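Local coordinates for Slr0280 protein (Synechocystis sp., PDB 5H3K), which is of unknown function but carries a phosphodiester glycosidase (NAGPA-family) domain, and so may act on sugars joined through a phosphodiester link, at residues A340-R345 with A573-G578; G578-S583 with T597-S602. One frame throughout, in Å; residues are numbered along the deposited sequence.

Contact 1: A340-R345 with A573-G578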
# COMPACT_ATOMS: atom_id res chain seq x y z
N ALA A 340 -6.11 -0.24 -0.18
CA ALA A 340 -7.25 -1.13 -0.39
C ALA A 340 -8.60 -0.44 -0.57
O ALA A 340 -8.98 -0.08 -1.69
CB ALA A 340 -7.31 -2.21 0.74
N GLY A 341 -9.34 -0.25 0.52
CA GLY A 341 -10.73 0.16 0.39
C GLY A 341 -11.01 1.64 0.14
O GLY A 341 -10.19 2.51 0.46
N PHE A 342 -12.19 1.93 -0.40
CA PHE A 342 -12.65 3.31 -0.57
C PHE A 342 -12.97 3.98 0.77
O PHE A 342 -13.33 3.31 1.75
CB PHE A 342 -13.89 3.32 -1.46
CG PHE A 342 -13.63 2.84 -2.86
CD1 PHE A 342 -14.14 1.63 -3.30
CD2 PHE A 342 -12.87 3.61 -3.72
CE1 PHE A 342 -13.90 1.18 -4.61
CE2 PHE A 342 -12.61 3.18 -5.04
CZ PHE A 342 -13.12 1.98 -5.48
N PHE A 343 -12.84 5.30 0.80
CA PHE A 343 -13.07 6.07 2.01
C PHE A 343 -13.45 7.49 1.63
O PHE A 343 -13.30 7.91 0.47
CB PHE A 343 -11.81 6.07 2.91
CG PHE A 343 -10.56 6.65 2.24
CD1 PHE A 343 -9.76 5.86 1.43
CD2 PHE A 343 -10.20 7.98 2.44
CE1 PHE A 343 -8.61 6.38 0.81
CE2 PHE A 343 -9.06 8.52 1.82
CZ PHE A 343 -8.26 7.71 1.00
N ASN A 344 -13.97 8.21 2.62
CA ASN A 344 -14.33 9.61 2.48
C ASN A 344 -13.14 10.41 2.99
O ASN A 344 -12.82 10.36 4.17
CB ASN A 344 -15.58 9.87 3.34
CG ASN A 344 -16.08 11.30 3.24
OD1 ASN A 344 -15.31 12.23 3.02
ND2 ASN A 344 -17.38 11.48 3.44
N ARG A 345 -12.45 11.12 2.10
CA ARG A 345 -11.24 11.81 2.56
C ARG A 345 -11.56 13.01 3.45
O ARG A 345 -10.71 13.49 4.20
CB ARG A 345 -10.34 12.22 1.39
CG ARG A 345 -11.01 13.09 0.36
CD ARG A 345 -9.98 13.59 -0.66
NE ARG A 345 -9.11 14.62 -0.10
CZ ARG A 345 -9.43 15.91 -0.02
NH1 ARG A 345 -8.57 16.78 0.50
NH2 ARG A 345 -10.61 16.33 -0.47
N ALA A 573 -10.16 -11.09 -10.11
CA ALA A 573 -9.51 -9.80 -9.89
C ALA A 573 -10.50 -8.79 -9.34
O ALA A 573 -11.62 -8.67 -9.85
CB ALA A 573 -8.88 -9.28 -11.20
N LEU A 574 -10.07 -8.05 -8.32
CA LEU A 574 -10.87 -7.02 -7.68
C LEU A 574 -10.15 -5.69 -7.82
O LEU A 574 -8.98 -5.56 -7.43
CB LEU A 574 -11.05 -7.35 -6.19
CG LEU A 574 -11.68 -6.26 -5.31
CD1 LEU A 574 -13.13 -6.07 -5.71
CD2 LEU A 574 -11.57 -6.70 -3.84
N ASN A 575 -10.85 -4.71 -8.38
CA ASN A 575 -10.34 -3.35 -8.42
C ASN A 575 -10.34 -2.78 -7.01
O ASN A 575 -11.33 -2.91 -6.29
CB ASN A 575 -11.20 -2.46 -9.32
CG ASN A 575 -10.60 -1.08 -9.51
OD1 ASN A 575 -9.48 -0.95 -10.04
ND2 ASN A 575 -11.31 -0.05 -9.06
N LEU A 576 -9.20 -2.22 -6.60
CA LEU A 576 -9.09 -1.56 -5.30
C LEU A 576 -9.14 -0.06 -5.58
O LEU A 576 -9.23 0.36 -6.74
CB LEU A 576 -7.77 -1.96 -4.61
CG LEU A 576 -7.63 -3.46 -4.26
CD1 LEU A 576 -6.22 -3.82 -3.73
CD2 LEU A 576 -8.70 -3.89 -3.26
N ASP A 577 -9.10 0.76 -4.53
CA ASP A 577 -9.08 2.22 -4.72
C ASP A 577 -7.85 2.62 -5.56
O ASP A 577 -6.78 2.02 -5.45
CB ASP A 577 -9.07 2.90 -3.34
CG ASP A 577 -9.25 4.41 -3.40
OD1 ASP A 577 -9.77 4.96 -4.40
OD2 ASP A 577 -8.87 5.06 -2.38
N GLY A 578 -8.00 3.63 -6.41
CA GLY A 578 -6.91 4.04 -7.27
C GLY A 578 -6.56 5.51 -7.19
O GLY A 578 -6.69 6.13 -6.12
O HOH W 1 -11.27 6.38 -1.68
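D577 covers the largest area in this contact. Its backbone N donates to A340 O at 3.0 Å in a nearly straight bond (171°) that arrives almost along the C=O axis. From there the side chain points at 340-345. CB lies 3.4 Å from A340 O, and CG, anti to the backbone N (chi1 -172°), is carried between the two phenylalanines. OD1 meets the F342 ring, 3.4 Å from CE2, with ring and carboxylate planes 55° apart, while the backbone N of D577 lies over one face of that ring. OD2 turns to F343, 3.5 Å from its CE1, the carboxylate nearly perpendicular to the ring. A water receives the F343 N-H at 3.1 Å and donates to D577 OD2 at 2.8 Å; S581 OG also bonds OD2, so two hydrogen bonds grip OD2, which probably helps fix the turn of the carboxylate and would favour its charged form. An alanine here would remove OD2 and with it the bonds to the water and S581 OG, and would probably leave F343 and the S581 turn less firmly placed. Strand 572-576, with L576 CB against A340 O, belongs to the antiparallel sheet that also contains 531-536 and 504-507; A340 leads out of strand 336-339 and packs on strand 600-609, so the contact joins the sheet of strand 572-576 to the one holding strands 336-339 and 600-609.

Contact 2: G578-S583 with T597-S602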
# COMPACT_ATOMS: atom_id res chain seq x y z
N GLY A 578 -8.00 3.63 -6.41
CA GLY A 578 -6.91 4.04 -7.27
C GLY A 578 -6.56 5.51 -7.19
O GLY A 578 -6.69 6.13 -6.12
N GLY A 579 -6.12 6.08 -8.31
CA GLY A 579 -5.69 7.47 -8.34
C GLY A 579 -4.51 7.70 -7.41
O GLY A 579 -3.59 6.88 -7.36
N SER A 580 -4.53 8.81 -6.68
CA SER A 580 -3.44 9.14 -5.75
C SER A 580 -3.38 8.15 -4.57
O SER A 580 -2.38 8.07 -3.87
CB SER A 580 -3.61 10.56 -5.21
OG SER A 580 -4.85 10.69 -4.54
N SER A 581 -4.45 7.39 -4.36
CA SER A 581 -4.41 6.36 -3.32
C SER A 581 -3.50 5.19 -3.69
O SER A 581 -2.96 4.52 -2.80
CB SER A 581 -5.80 5.82 -3.01
OG SER A 581 -6.65 6.85 -2.52
N THR A 582 -3.32 4.93 -4.98
CA THR A 582 -2.54 3.76 -5.40
C THR A 582 -1.13 3.81 -4.82
O THR A 582 -0.41 4.78 -5.02
CB THR A 582 -2.48 3.61 -6.94
OG1 THR A 582 -3.79 3.26 -7.42
CG2 THR A 582 -1.50 2.48 -7.33
N SER A 583 -0.73 2.76 -4.11
CA SER A 583 0.60 2.67 -3.52
C SER A 583 0.86 1.23 -3.06
O SER A 583 -0.02 0.58 -2.49
CB SER A 583 0.74 3.68 -2.37
OG SER A 583 -0.50 3.81 -1.68
N THR A 597 3.93 11.63 -3.88
CA THR A 597 2.73 11.56 -4.73
C THR A 597 1.63 10.64 -4.19
O THR A 597 0.56 10.55 -4.78
CB THR A 597 3.07 11.11 -6.17
OG1 THR A 597 3.50 9.74 -6.17
CG2 THR A 597 4.17 11.99 -6.77
N ALA A 598 1.91 9.94 -3.09
CA ALA A 598 0.95 8.97 -2.57
C ALA A 598 0.06 9.63 -1.53
O ALA A 598 0.55 10.34 -0.66
CB ALA A 598 1.68 7.77 -1.97
N ALA A 599 -1.24 9.41 -1.61
CA ALA A 599 -2.18 10.09 -0.71
C ALA A 599 -2.31 9.31 0.59
O ALA A 599 -1.99 8.12 0.63
CB ALA A 599 -3.54 10.24 -1.36
N ARG A 600 -2.80 9.95 1.65
CA ARG A 600 -3.16 9.19 2.84
C ARG A 600 -4.34 8.31 2.48
O ARG A 600 -5.22 8.74 1.73
CB ARG A 600 -3.58 10.12 3.98
CG ARG A 600 -2.51 11.12 4.35
CD ARG A 600 -2.91 11.94 5.56
NE ARG A 600 -1.71 12.50 6.18
CZ ARG A 600 -1.72 13.31 7.24
NH1 ARG A 600 -2.87 13.66 7.79
NH2 ARG A 600 -0.58 13.76 7.73
N VAL A 601 -4.37 7.10 3.02
CA VAL A 601 -5.48 6.19 2.74
C VAL A 601 -6.07 5.66 4.04
O VAL A 601 -5.43 5.71 5.09
CB VAL A 601 -5.05 4.99 1.84
CG1 VAL A 601 -4.47 5.49 0.51
CG2 VAL A 601 -4.02 4.11 2.56
N SER A 602 -7.29 5.14 3.97
CA SER A 602 -7.95 4.58 5.15
C SER A 602 -7.43 3.20 5.55
O SER A 602 -7.30 2.87 6.74
CB SER A 602 -9.45 4.48 4.89
OG SER A 602 -10.07 3.58 5.81
O HOH W 2 -0.41 5.94 0.17
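The 578-583 backbone makes a short 3-10 turn at S580 and S581, with S581 N bonded to G578 O and T582 N to G579 O. It meets the extended part of 597-602, residues A598 to V601, crosswise, the two directions 79° apart, and the CA atoms come closest at S581 and A599, 5.1 Å apart. One direct hydrogen bond joins the two segments: A599 N donates to S580 O at 2.9 Å, approaching from above the carbonyl plane. A DGGSS sequence, D577 to S581, bends the chain here between strands 572-576 and 584-586. G579, with phi 62°, takes a conformation that most other residues avoid, and the turn then lies against the residues leading into strand 600-609. On the side of the turn bearing S580, OG sits between the backbone N and the carbonyl carbon (chi1 59°), which sets it 3.5 Å from A599 CB. S581 instead sets its CB against V601 CG1, 3.8 Å away, while its OG bonds D577 OD2. V601 CG1, anti to its own carbonyl carbon, also lies 3.8 Å from S581 O. That same carbonyl receives S583 OG at 2.8 Å, again from above its plane. S583 OG in turn accepts from a water that also donates to A599 O at 2.7 Å, so this hydroxyl ties the turn to the facing segment through solvent, with S583 CB packed near A598 CB.

The contacts follow one another along the chain and share G578, with centres about 9 Å apart. Neither is wholly core or wholly surface: contact 1 keeps A340 and L576 buried beside a partly exposed D577, and contact 2 runs from exposed S580 to buried S583 and V601. Contact 1 sets two phenylalanine rings against a carboxylate, next to a backbone bond to A340, whereas contact 2 relies on small hydroxyl and aliphatic groups. Each has one direct backbone bond and one bridging water. The F343 ring of contact 1 also packs on the backbone of R600 and V601 of contact 2, and strand 600-609, which begins in contact 2, backs A340, so both contacts lean on the same strand.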